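Local structure of uncharacterized novel protein (3FJV) at residues K17-E22 and I55-H60; N39-L44 and P172-Q177; L80-D83 and L87-T90; F116-V119 and A123-Y126. The protein is of unknown function and belongs to the DUF3501 family, forming an assembly of two copies in the crystal. All coordinates share one frame; numbering follows the deposited sequence.

Contact 1: K17-E22 and I55-H60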
loop_
_atom_site.group_PDB
_atom_site.type_symbol
_atom_site.label_atom_id
_atom_site.label_comp_id
_atom_site.label_asym_id
_atom_site.label_seq_id
_atom_site.Cartn_x
_atom_site.Cartn_y
_atom_site.Cartn_z
ATOM N N LYS A 17 -4.388 -16.676 -23.708
ATOM C CA LYS A 17 -4.805 -18.032 -24.089
ATOM C C LYS A 17 -4.568 -19.059 -22.978
ATOM O O LYS A 17 -5.344 -20.002 -22.862
ATOM C CB LYS A 17 -4.138 -18.483 -25.402
ATOM C CG LYS A 17 -4.751 -17.805 -26.645
ATOM C CD LYS A 17 -3.946 -18.047 -27.930
ATOM C CE LYS A 17 -4.767 -17.795 -29.205
ATOM N NZ LYS A 17 -5.009 -16.374 -29.575
ATOM N N VAL A 18 -3.560 -18.869 -22.120
ATOM C CA VAL A 18 -3.323 -19.858 -21.054
ATOM C C VAL A 18 -3.649 -19.340 -19.626
ATOM O O VAL A 18 -3.353 -20.002 -18.644
ATOM C CB VAL A 18 -1.861 -20.432 -21.105
ATOM C CG1 VAL A 18 -1.620 -21.251 -22.403
ATOM C CG2 VAL A 18 -0.772 -19.341 -20.907
ATOM N N ARG A 19 -4.222 -18.146 -19.509
ATOM C CA ARG A 19 -4.306 -17.476 -18.205
ATOM C C ARG A 19 -5.061 -18.265 -17.147
ATOM O O ARG A 19 -4.595 -18.421 -16.032
ATOM C CB ARG A 19 -4.880 -16.091 -18.363
ATOM C CG ARG A 19 -5.059 -15.305 -17.047
ATOM C CD ARG A 19 -5.564 -13.909 -17.358
ATOM N NE ARG A 19 -5.479 -13.087 -16.177
ATOM C CZ ARG A 19 -6.414 -12.281 -15.721
ATOM N NH1 ARG A 19 -7.584 -12.087 -16.373
ATOM N NH2 ARG A 19 -6.139 -11.602 -14.619
ATOM N N ARG A 20 -6.219 -18.800 -17.483
ATOM C CA ARG A 20 -6.982 -19.533 -16.517
ATOM C C ARG A 20 -6.231 -20.780 -16.054
ATOM O O ARG A 20 -6.242 -21.128 -14.896
ATOM C CB ARG A 20 -8.359 -19.937 -17.106
ATOM C CG ARG A 20 -9.545 -19.094 -16.617
ATOM C CD ARG A 20 -10.891 -19.835 -16.871
ATOM N NE ARG A 20 -10.925 -21.281 -16.503
ATOM C CZ ARG A 20 -11.066 -21.811 -15.263
ATOM N NH1 ARG A 20 -11.165 -21.039 -14.178
ATOM N NH2 ARG A 20 -11.086 -23.149 -15.096
ATOM N N GLN A 21 -5.593 -21.459 -16.980
ATOM C CA GLN A 21 -4.771 -22.617 -16.644
ATOM C C GLN A 21 -3.578 -22.252 -15.750
ATOM O O GLN A 21 -3.199 -22.992 -14.817
ATOM C CB GLN A 21 -4.337 -23.238 -17.974
ATOM C CG GLN A 21 -3.553 -24.521 -17.915
ATOM C CD GLN A 21 -3.260 -25.083 -19.318
ATOM O OE1 GLN A 21 -2.678 -24.401 -20.170
ATOM N NE2 GLN A 21 -3.651 -26.336 -19.549
ATOM N N GLU A 22 -2.983 -21.099 -16.026
ATOM C CA GLU A 22 -1.889 -20.597 -15.225
ATOM C C GLU A 22 -2.308 -20.231 -13.799
ATOM O O GLU A 22 -1.532 -20.514 -12.858
ATOM C CB GLU A 22 -1.237 -19.391 -15.901
ATOM C CG GLU A 22 -0.479 -19.737 -17.189
ATOM C CD GLU A 22 0.716 -20.632 -16.921
ATOM O OE1 GLU A 22 0.544 -21.876 -16.945
ATOM O OE2 GLU A 22 1.816 -20.094 -16.719
ATOM N N ILE A 55 4.422 -11.140 -13.244
ATOM C CA ILE A 55 4.749 -10.263 -14.387
ATOM C C ILE A 55 3.711 -10.438 -15.478
ATOM O O ILE A 55 3.154 -9.471 -15.993
ATOM C CB ILE A 55 6.182 -10.471 -14.941
ATOM C CG1 ILE A 55 7.243 -10.105 -13.902
ATOM C CG2 ILE A 55 6.379 -9.629 -16.216
ATOM C CD1 ILE A 55 8.587 -10.739 -14.201
ATOM N N HIS A 56 3.390 -11.679 -15.803
ATOM C CA HIS A 56 2.357 -11.925 -16.790
ATOM C C HIS A 56 1.021 -11.235 -16.404
ATOM O O HIS A 56 0.339 -10.607 -17.245
ATOM C CB HIS A 56 2.154 -13.433 -16.964
ATOM C CG HIS A 56 3.192 -14.116 -17.818
ATOM N ND1 HIS A 56 3.506 -15.445 -17.652
ATOM C CD2 HIS A 56 3.893 -13.696 -18.892
ATOM C CE1 HIS A 56 4.361 -15.816 -18.595
ATOM N NE2 HIS A 56 4.604 -14.781 -19.365
ATOM N N GLU A 57 0.660 -11.347 -15.138
ATOM C CA GLU A 57 -0.560 -10.770 -14.613
ATOM C C GLU A 57 -0.566 -9.230 -14.706
ATOM O O GLU A 57 -1.520 -8.622 -15.208
ATOM C CB GLU A 57 -0.796 -11.256 -13.167
ATOM C CG GLU A 57 -1.455 -12.659 -13.039
ATOM C CD GLU A 57 -2.822 -12.701 -13.663
ATOM O OE1 GLU A 57 -3.701 -11.953 -13.191
ATOM O OE2 GLU A 57 -3.014 -13.427 -14.653
HETATM N N MSE A 58 0.542 -8.619 -14.339
HETATM C CA MSE A 58 0.649 -7.185 -14.466
HETATM C C MSE A 58 0.515 -6.710 -15.913
HETATM O O MSE A 58 -0.258 -5.792 -16.200
HETATM C CB MSE A 58 1.986 -6.673 -13.916
HETATM C CG MSE A 58 2.154 -5.094 -13.963
HETATM SE SE MSE A 58 1.181 -4.105 -12.668
HETATM C CE MSE A 58 2.546 -3.946 -11.262
ATOM N N LEU A 59 1.292 -7.327 -16.797
ATOM C CA LEU A 59 1.231 -7.020 -18.215
ATOM C C LEU A 59 -0.179 -7.209 -18.773
ATOM O O LEU A 59 -0.669 -6.344 -19.516
ATOM C CB LEU A 59 2.251 -7.837 -19.005
ATOM C CG LEU A 59 3.728 -7.683 -18.604
ATOM C CD1 LEU A 59 4.635 -8.678 -19.361
ATOM C CD2 LEU A 59 4.219 -6.233 -18.752
ATOM N N HIS A 60 -0.847 -8.288 -18.377
ATOM C CA HIS A 60 -2.195 -8.593 -18.870
ATOM C C HIS A 60 -3.245 -7.518 -18.467
ATOM O O HIS A 60 -3.991 -6.961 -19.319
ATOM C CB HIS A 60 -2.656 -9.959 -18.378
ATOM C CG HIS A 60 -4.078 -10.300 -18.785
ATOM N ND1 HIS A 60 -4.386 -10.848 -20.006
ATOM C CD2 HIS A 60 -5.262 -10.135 -18.145
ATOM C CE1 HIS A 60 -5.699 -11.011 -20.102
ATOM N NE2 HIS A 60 -6.252 -10.594 -18.983
HETATM O O HOH W 1 2.816 -17.469 -15.913
#
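Arg19 and Glu57 form a side-on, two-pronged salt bridge between helix 12-30 and helix 48-62. Arg19 NE donates to Glu57 OE2 at 2.9 Å, and Arg19 NH2 donates to Glu57 OE1 at 2.8 Å. Both bonds are nearly straight, with N-H...O angles of 174°, and each carboxylate oxygen receives its hydrogen through the syn lone pair. The guanidinium and carboxylate planes differ by only 9°, so the pair closes as an almost flat ring of atoms. The Arg19 chain runs extended from CG to NE, whereas Glu57 bends at chi2 (-61°), which carries its carboxylate toward the arginine. Glu57 OE2 is also hydrogen-bonded to the Tyr15 hydroxyl, a second partner one turn earlier on helix 12-30.

The His60 imidazole lies over one face of the same guanidinium. Its CD2 comes within 3.4 Å of Arg19 CZ, the planes moderately inclined, and Arg19 CD makes a CH-pi contact over the face of the His60 ring, 3.8 Å from its centroid. Arg19 NH1 is close to His60 NE2, but the angle is too poor for a hydrogen bond. Farther along, a water links Glu22 OE2 to His56 ND1, while His56 stacks on Tyr15.

With its edge bonded to the carboxylate and one face against the imidazole, the guanidinium is fixed both in its plane and in its rotation; the bound arginine would be expected to stabilise the ionised form of the buried Glu57.

Contact 2: N39-L44 and P172-Q177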
loop_
_atom_site.group_PDB
_atom_site.type_symbol
_atom_site.label_atom_id
_atom_site.label_comp_id
_atom_site.label_asym_id
_atom_site.label_seq_id
_atom_site.Cartn_x
_atom_site.Cartn_y
_atom_site.Cartn_z
ATOM N N ASN A 39 -2.024 -15.179 12.741
ATOM C CA ASN A 39 -3.302 -15.018 12.014
ATOM C C ASN A 39 -3.354 -13.903 10.979
ATOM O O ASN A 39 -4.282 -13.874 10.145
ATOM C CB ASN A 39 -4.470 -14.811 13.013
ATOM C CG ASN A 39 -4.794 -16.065 13.798
ATOM O OD1 ASN A 39 -4.619 -17.169 13.315
ATOM N ND2 ASN A 39 -5.280 -15.894 15.011
ATOM N N HIS A 40 -2.386 -12.981 11.000
ATOM C CA HIS A 40 -2.464 -11.806 10.136
ATOM C C HIS A 40 -1.264 -11.562 9.200
ATOM O O HIS A 40 -1.326 -10.631 8.388
ATOM C CB HIS A 40 -2.673 -10.576 10.999
ATOM C CG HIS A 40 -3.883 -10.674 11.862
ATOM N ND1 HIS A 40 -5.147 -10.396 11.395
ATOM C CD2 HIS A 40 -4.029 -11.093 13.139
ATOM C CE1 HIS A 40 -6.024 -10.624 12.358
ATOM N NE2 HIS A 40 -5.368 -11.031 13.429
ATOM N N LEU A 41 -0.204 -12.367 9.311
ATOM C CA LEU A 41 0.952 -12.284 8.407
ATOM C C LEU A 41 1.043 -13.519 7.506
ATOM O O LEU A 41 0.949 -14.670 7.980
ATOM C CB LEU A 41 2.263 -12.156 9.164
ATOM C CG LEU A 41 2.725 -10.700 9.363
ATOM C CD1 LEU A 41 1.631 -9.875 10.000
ATOM C CD2 LEU A 41 3.970 -10.736 10.229
ATOM N N ARG A 42 1.309 -13.274 6.227
ATOM C CA ARG A 42 1.487 -14.350 5.234
ATOM C C ARG A 42 2.777 -14.100 4.443
ATOM O O ARG A 42 3.003 -12.980 4.022
ATOM C CB ARG A 42 0.290 -14.336 4.275
ATOM C CG ARG A 42 -1.068 -14.554 4.919
ATOM C CD ARG A 42 -1.182 -15.936 5.553
ATOM N NE ARG A 42 -2.450 -16.151 6.265
ATOM C CZ ARG A 42 -2.648 -16.013 7.584
ATOM N NH1 ARG A 42 -1.671 -15.647 8.417
ATOM N NH2 ARG A 42 -3.854 -16.253 8.082
ATOM N N LEU A 43 3.634 -15.105 4.283
ATOM C CA LEU A 43 4.847 -14.974 3.471
ATOM C C LEU A 43 4.729 -15.919 2.276
ATOM O O LEU A 43 4.344 -17.065 2.426
ATOM C CB LEU A 43 6.127 -15.426 4.222
ATOM C CG LEU A 43 6.938 -14.546 5.160
ATOM C CD1 LEU A 43 8.127 -15.342 5.621
ATOM C CD2 LEU A 43 7.392 -13.278 4.476
ATOM N N LEU A 44 5.075 -15.420 1.093
ATOM C CA LEU A 44 5.223 -16.245 -0.088
ATOM C C LEU A 44 6.658 -16.188 -0.492
ATOM O O LEU A 44 7.162 -15.116 -0.873
ATOM C CB LEU A 44 4.326 -15.805 -1.238
ATOM C CG LEU A 44 4.377 -16.730 -2.489
ATOM C CD1 LEU A 44 3.654 -18.039 -2.215
ATOM C CD2 LEU A 44 3.759 -15.959 -3.673
ATOM N N PRO A 172 7.226 -6.342 19.132
ATOM C CA PRO A 172 6.505 -6.300 20.406
ATOM C C PRO A 172 5.022 -6.380 20.304
ATOM O O PRO A 172 4.404 -6.900 21.215
ATOM C CB PRO A 172 6.915 -4.944 20.998
ATOM C CG PRO A 172 8.268 -4.743 20.454
ATOM C CD PRO A 172 8.097 -5.174 19.007
ATOM N N HIS A 173 4.434 -5.880 19.227
ATOM C CA HIS A 173 2.977 -6.071 19.013
ATOM C C HIS A 173 2.595 -7.280 18.148
ATOM O O HIS A 173 1.432 -7.417 17.806
ATOM C CB HIS A 173 2.339 -4.798 18.450
ATOM C CG HIS A 173 2.470 -3.634 19.378
ATOM N ND1 HIS A 173 1.623 -3.449 20.451
ATOM C CD2 HIS A 173 3.392 -2.646 19.450
ATOM C CE1 HIS A 173 1.995 -2.372 21.123
ATOM N NE2 HIS A 173 3.067 -1.869 20.542
ATOM N N TYR A 174 3.562 -8.132 17.804
ATOM C CA TYR A 174 3.278 -9.368 17.053
ATOM C C TYR A 174 4.301 -10.461 17.366
ATOM O O TYR A 174 4.997 -10.974 16.475
ATOM C CB TYR A 174 3.201 -9.078 15.542
ATOM C CG TYR A 174 2.337 -10.056 14.776
ATOM C CD1 TYR A 174 0.975 -9.860 14.654
ATOM C CD2 TYR A 174 2.897 -11.177 14.134
ATOM C CE1 TYR A 174 0.162 -10.789 13.958
ATOM C CE2 TYR A 174 2.088 -12.098 13.441
ATOM C CZ TYR A 174 0.741 -11.879 13.333
ATOM O OH TYR A 174 -0.041 -12.765 12.629
ATOM N N PRO A 175 4.391 -10.835 18.646
ATOM C CA PRO A 175 5.326 -11.881 19.081
ATOM C C PRO A 175 4.915 -13.283 18.596
ATOM O O PRO A 175 3.837 -13.752 18.946
ATOM C CB PRO A 175 5.224 -11.818 20.606
ATOM C CG PRO A 175 3.885 -11.250 20.885
ATOM C CD PRO A 175 3.648 -10.264 19.779
ATOM N N ILE A 176 5.739 -13.908 17.754
ATOM C CA ILE A 176 5.477 -15.271 17.279
ATOM C C ILE A 176 6.718 -16.097 17.583
ATOM O O ILE A 176 7.797 -15.859 17.031
ATOM C CB ILE A 176 5.152 -15.324 15.751
ATOM C CG1 ILE A 176 3.977 -14.414 15.379
ATOM C CG2 ILE A 176 4.905 -16.780 15.273
ATOM C CD1 ILE A 176 2.672 -14.723 16.088
ATOM N N GLN A 177 6.561 -17.083 18.466
ATOM C CA GLN A 177 7.626 -18.003 18.753
ATOM C C GLN A 177 8.009 -18.758 17.501
ATOM O O GLN A 177 7.136 -19.227 16.779
ATOM C CB GLN A 177 7.166 -19.038 19.793
ATOM C CG GLN A 177 7.122 -18.564 21.218
ATOM C CD GLN A 177 8.239 -19.176 22.022
ATOM O OE1 GLN A 177 8.352 -20.411 22.126
ATOM N NE2 GLN A 177 9.088 -18.321 22.587
#
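Tyr174 lays one face of its ring against Leu41, whose CD1 stands 4.2 Å from the ring centroid and 18° off the normal, a CH-pi contact displaced toward the rim. The other methyl, Leu41 CD2, touches Tyr174 CE2 at 4.0 Å, so both methyls meet the ring on its CE2 side, Leu41 CD1 toward Tyr174 CZ and Leu41 CD2 toward Tyr174 CD2. The two side chains run past one another in opposite directions. With CG swung to the far side from the backbone N (chi1 -154°), the tyrosine reaches across to the 39-41 backbone.

At the end of that reach the phenol oxygen meets the main chain. His40 N donates to Tyr174 OH at 2.9 Å with an N-H...O angle of 163°, and this amide lies at the edge of the ring, near its plane. The same hydroxyl is hydrogen-bonded to Ile37 O, so the oxygen has a backbone partner at each end of the turn. That turn joins strands 34-37 and 41-45, a beta hairpin at one border of the antiparallel sheet; Tyr174 comes just before Ile176 of strand 176-180, the last strand at the other border. Ile111 packs on both Leu41 and Tyr174.

His40 adds its CB, 3.8 Å from Tyr174 OH, while its ring turns aside to stack on Tyr95 and to bond through ND1 with Glu94 O. On the hairpin itself, Arg42 folds back: its NH1 donates to Leu41 O at 2.8 Å, approaching from above the carbonyl plane, and its NH2 makes a weak bond to Asn39 O.

Contact 3: L80-D83 and L87-T90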
loop_
_atom_site.group_PDB
_atom_site.type_symbol
_atom_site.label_atom_id
_atom_site.label_comp_id
_atom_site.label_asym_id
_atom_site.label_seq_id
_atom_site.Cartn_x
_atom_site.Cartn_y
_atom_site.Cartn_z
ATOM N N LEU A 80 12.333 -9.728 -6.140
ATOM C CA LEU A 80 11.877 -11.029 -5.694
ATOM C C LEU A 80 12.742 -12.234 -6.152
ATOM O O LEU A 80 12.481 -13.389 -5.711
ATOM C CB LEU A 80 10.405 -11.242 -6.063
ATOM C CG LEU A 80 9.415 -10.149 -5.675
ATOM C CD1 LEU A 80 7.972 -10.508 -6.039
ATOM C CD2 LEU A 80 9.571 -9.869 -4.185
ATOM N N VAL A 81 13.703 -11.993 -7.050
ATOM C CA VAL A 81 14.487 -13.069 -7.636
ATOM C C VAL A 81 15.592 -13.570 -6.679
ATOM O O VAL A 81 16.491 -12.810 -6.306
ATOM C CB VAL A 81 15.075 -12.625 -8.978
ATOM C CG1 VAL A 81 15.904 -13.749 -9.585
ATOM C CG2 VAL A 81 13.921 -12.194 -9.930
ATOM N N PRO A 82 15.526 -14.840 -6.247
ATOM C CA PRO A 82 16.633 -15.360 -5.418
ATOM C C PRO A 82 17.961 -15.451 -6.178
ATOM O O PRO A 82 17.973 -15.595 -7.382
ATOM C CB PRO A 82 16.117 -16.721 -4.923
ATOM C CG PRO A 82 14.979 -17.023 -5.674
ATOM C CD PRO A 82 14.515 -15.877 -6.505
ATOM N N ASP A 83 19.079 -15.247 -5.514
ATOM C CA ASP A 83 20.291 -15.050 -6.265
ATOM C C ASP A 83 21.337 -16.103 -6.034
ATOM O O ASP A 83 22.439 -15.979 -6.587
ATOM C CB ASP A 83 20.891 -13.683 -5.985
ATOM C CG ASP A 83 21.170 -13.467 -4.555
ATOM O OD1 ASP A 83 21.232 -14.471 -3.785
ATOM O OD2 ASP A 83 21.305 -12.280 -4.188
ATOM N N LEU A 87 16.990 -16.270 0.225
ATOM C CA LEU A 87 15.592 -16.547 -0.056
ATOM C C LEU A 87 14.887 -15.172 -0.114
ATOM O O LEU A 87 15.227 -14.224 0.659
ATOM C CB LEU A 87 15.039 -17.393 1.062
ATOM C CG LEU A 87 15.706 -18.752 1.302
ATOM C CD1 LEU A 87 15.099 -19.490 2.528
ATOM C CD2 LEU A 87 15.584 -19.604 0.056
ATOM N N LYS A 88 13.947 -15.054 -1.037
ATOM C CA LYS A 88 13.151 -13.841 -1.228
ATOM C C LYS A 88 11.679 -14.171 -0.959
ATOM O O LYS A 88 11.215 -15.221 -1.370
ATOM C CB LYS A 88 13.322 -13.272 -2.660
ATOM C CG LYS A 88 14.757 -12.988 -3.140
ATOM C CD LYS A 88 15.425 -11.921 -2.392
ATOM C CE LYS A 88 16.791 -11.534 -3.027
ATOM N NZ LYS A 88 16.665 -10.884 -4.350
ATOM N N ALA A 89 10.958 -13.264 -0.283
ATOM C CA ALA A 89 9.550 -13.457 0.082
ATOM C C ALA A 89 8.751 -12.135 0.037
ATOM O O ALA A 89 9.286 -11.038 0.228
ATOM C CB ALA A 89 9.394 -14.169 1.464
ATOM N N THR A 90 7.505 -12.244 -0.376
ATOM C CA THR A 90 6.534 -11.184 -0.259
ATOM C C THR A 90 5.782 -11.440 1.049
ATOM O O THR A 90 5.228 -12.532 1.270
ATOM C CB THR A 90 5.549 -11.174 -1.473
ATOM O OG1 THR A 90 6.294 -10.923 -2.678
ATOM C CG2 THR A 90 4.498 -10.076 -1.272
HETATM O O HOH W 2 19.544 -10.242 -4.493
#
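Lys88 NZ is gripped by three oxygens: Val81 O, Pro79 O and a water. The bond from Lys88 NZ to Val81 O is 2.8 Å long, with the ammonium 46° out of the carbonyl plane. The water accepts from Lys88 NZ at 3.0 Å and donates to Asp83 OD2 at 2.7 Å, bridging two groups of opposite charge, with Lys88 NZ and Asp83 OD2 themselves 4.8 Å apart. Bends at chi2 (-66°) and chi4 (68°) curl the lysine chain back over the loop carbonyls instead of letting it extend.

Along the way the aliphatic part of the chain packs on the main chain, with Lys88 CB only 3.2 Å from Leu80 O and Lys88 CG beside Pro82. The contact ties the connection after helix 67-77 to strand 86-93, an inner strand of the antiparallel sheet between strands 41-45 and 144-150. At the other end, both methyls of Leu80, CD1 and CD2, face the hydroxyl of Thr90 from one side, each 3.8 Å from Thr90 OG1. That hydroxyl is hydrogen-bonded to Glu46, while Leu80 also packs on Ile51 of helix 48-62 and on Phe146.

Contact 4: F116-V119 and A123-Y126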
loop_
_atom_site.group_PDB
_atom_site.type_symbol
_atom_site.label_atom_id
_atom_site.label_comp_id
_atom_site.label_asym_id
_atom_site.label_seq_id
_atom_site.Cartn_x
_atom_site.Cartn_y
_atom_site.Cartn_z
ATOM N N PHE A 116 12.085 -13.371 11.253
ATOM C CA PHE A 116 13.342 -14.114 11.154
ATOM C C PHE A 116 13.163 -15.576 10.845
ATOM O O PHE A 116 12.156 -16.186 11.232
ATOM C CB PHE A 116 14.162 -13.977 12.433
ATOM C CG PHE A 116 13.520 -14.596 13.647
ATOM C CD1 PHE A 116 12.608 -13.888 14.379
ATOM C CD2 PHE A 116 13.843 -15.884 14.047
ATOM C CE1 PHE A 116 12.013 -14.416 15.495
ATOM C CE2 PHE A 116 13.226 -16.444 15.169
ATOM C CZ PHE A 116 12.306 -15.693 15.891
ATOM N N LEU A 117 14.164 -16.157 10.177
ATOM C CA LEU A 117 14.247 -17.592 9.915
ATOM C C LEU A 117 15.339 -18.196 10.784
ATOM O O LEU A 117 16.336 -17.525 11.076
ATOM C CB LEU A 117 14.708 -17.845 8.441
ATOM C CG LEU A 117 13.805 -17.750 7.248
ATOM C CD1 LEU A 117 14.582 -17.852 5.944
ATOM C CD2 LEU A 117 12.796 -18.863 7.322
ATOM N N ARG A 118 15.234 -19.477 11.122
ATOM C CA ARG A 118 16.353 -20.183 11.747
ATOM C C ARG A 118 16.488 -21.580 11.160
ATOM O O ARG A 118 15.560 -22.386 11.247
ATOM C CB ARG A 118 16.174 -20.268 13.264
ATOM C CG ARG A 118 17.423 -20.780 13.971
ATOM C CD ARG A 118 17.164 -21.266 15.385
ATOM N NE ARG A 118 17.262 -20.209 16.384
ATOM C CZ ARG A 118 18.297 -20.049 17.207
ATOM N NH1 ARG A 118 19.341 -20.870 17.139
ATOM N NH2 ARG A 118 18.287 -19.064 18.100
ATOM N N VAL A 119 17.642 -21.862 10.527
ATOM C CA VAL A 119 17.924 -23.198 9.976
ATOM C C VAL A 119 18.517 -24.021 11.090
ATOM O O VAL A 119 19.580 -23.688 11.614
ATOM C CB VAL A 119 18.962 -23.181 8.832
ATOM C CG1 VAL A 119 19.228 -24.605 8.346
ATOM C CG2 VAL A 119 18.510 -22.307 7.704
ATOM N N ALA A 123 22.482 -19.480 13.899
ATOM C CA ALA A 123 21.996 -18.158 14.284
ATOM C C ALA A 123 20.748 -17.795 13.483
ATOM O O ALA A 123 20.672 -18.090 12.273
ATOM C CB ALA A 123 23.049 -17.079 14.076
ATOM N N PRO A 124 19.790 -17.121 14.122
ATOM C CA PRO A 124 18.626 -16.680 13.344
ATOM C C PRO A 124 19.024 -15.650 12.283
ATOM O O PRO A 124 20.041 -14.951 12.450
ATOM C CB PRO A 124 17.710 -16.029 14.364
ATOM C CG PRO A 124 18.393 -16.070 15.709
ATOM C CD PRO A 124 19.735 -16.734 15.549
ATOM N N VAL A 125 18.263 -15.614 11.191
ATOM C CA VAL A 125 18.443 -14.646 10.101
ATOM C C VAL A 125 17.207 -13.735 9.959
ATOM O O VAL A 125 16.115 -14.161 9.608
ATOM C CB VAL A 125 18.781 -15.329 8.748
ATOM C CG1 VAL A 125 18.678 -14.283 7.532
ATOM C CG2 VAL A 125 20.160 -15.987 8.834
ATOM N N TYR A 126 17.412 -12.450 10.217
ATOM C CA TYR A 126 16.346 -11.427 10.071
ATOM C C TYR A 126 16.231 -10.978 8.622
ATOM O O TYR A 126 17.226 -10.856 7.917
ATOM C CB TYR A 126 16.550 -10.244 11.013
ATOM C CG TYR A 126 16.211 -10.595 12.444
ATOM C CD1 TYR A 126 17.027 -11.447 13.184
ATOM C CD2 TYR A 126 15.020 -10.144 13.030
ATOM C CE1 TYR A 126 16.672 -11.835 14.494
ATOM C CE2 TYR A 126 14.671 -10.484 14.334
ATOM C CZ TYR A 126 15.491 -11.354 15.056
ATOM O OH TYR A 126 15.153 -11.717 16.335
HETATM O O HOH W 3 19.671 -19.869 10.299
#
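Phe116 CB sits centrally over the Tyr126 ring, 3.7 Å from the centroid and 3° off its normal, a CH-pi contact. Its CG is placed between the backbone N and the carbonyl carbon (chi1 65°), where Phe116 CG lies 4.0 Å from Tyr126 CZ. From there the ring divides its contacts: Phe116 CD1 reaches Tyr126 OH at 3.9 Å, and Phe116 CD2 meets Pro124 CB on the other flank at the same distance. The two aromatic rings lie obliquely, their planes 31° apart. Tyr126 OH is itself hydrogen-bonded to Asp170.

Beneath these side chains the backbones pair in antiparallel register. Leu117 and Val125 form the hydrogen-bonded pair, Leu117 N donating to Val125 O at 2.8 Å and Val125 N to Leu117 O at 2.7 Å, the latter nearly straight. Phe116 and Tyr126 make the adjoining non-hydrogen-bonded pair. Toward the turn, a water joins Val119 N to Ala123 O.

This is the beta hairpin of strands 115-119 and 125-129. Leu117 and Val125 turn to the sheet face opposite Phe116 and Tyr126 and pack on Phe149 of strand 144-150; Val125 also meets Met155 of helix 153-160, and strand 165-169 borders the hairpin beside Phe116 and Arg118.

Overall arrangement
Contacts 2, 3 and 4 all reach the eight-stranded antiparallel sheet, whereas contact 1 joins two helices away from it, its centre about 30 Å from that of contact 2 and 34 Å from that of contact 4. Strand 41-45 leads directly into helix 48-62, so the segments of contacts 1 and 2 alternate along the chain. Contact 2 spans 128 residues, and both contacts 3 and 4, in that order, fall within this interval. Strands 41-45 and 86-93 are sheet neighbours, bringing contacts 2 and 3 into touch; contacts 3 and 4 meet through Leu87 and Leu117. The helical pair lies to one side, about 7 Å from contact 3 at the nearest atoms, linked through helix 48-62, which packs on Leu80.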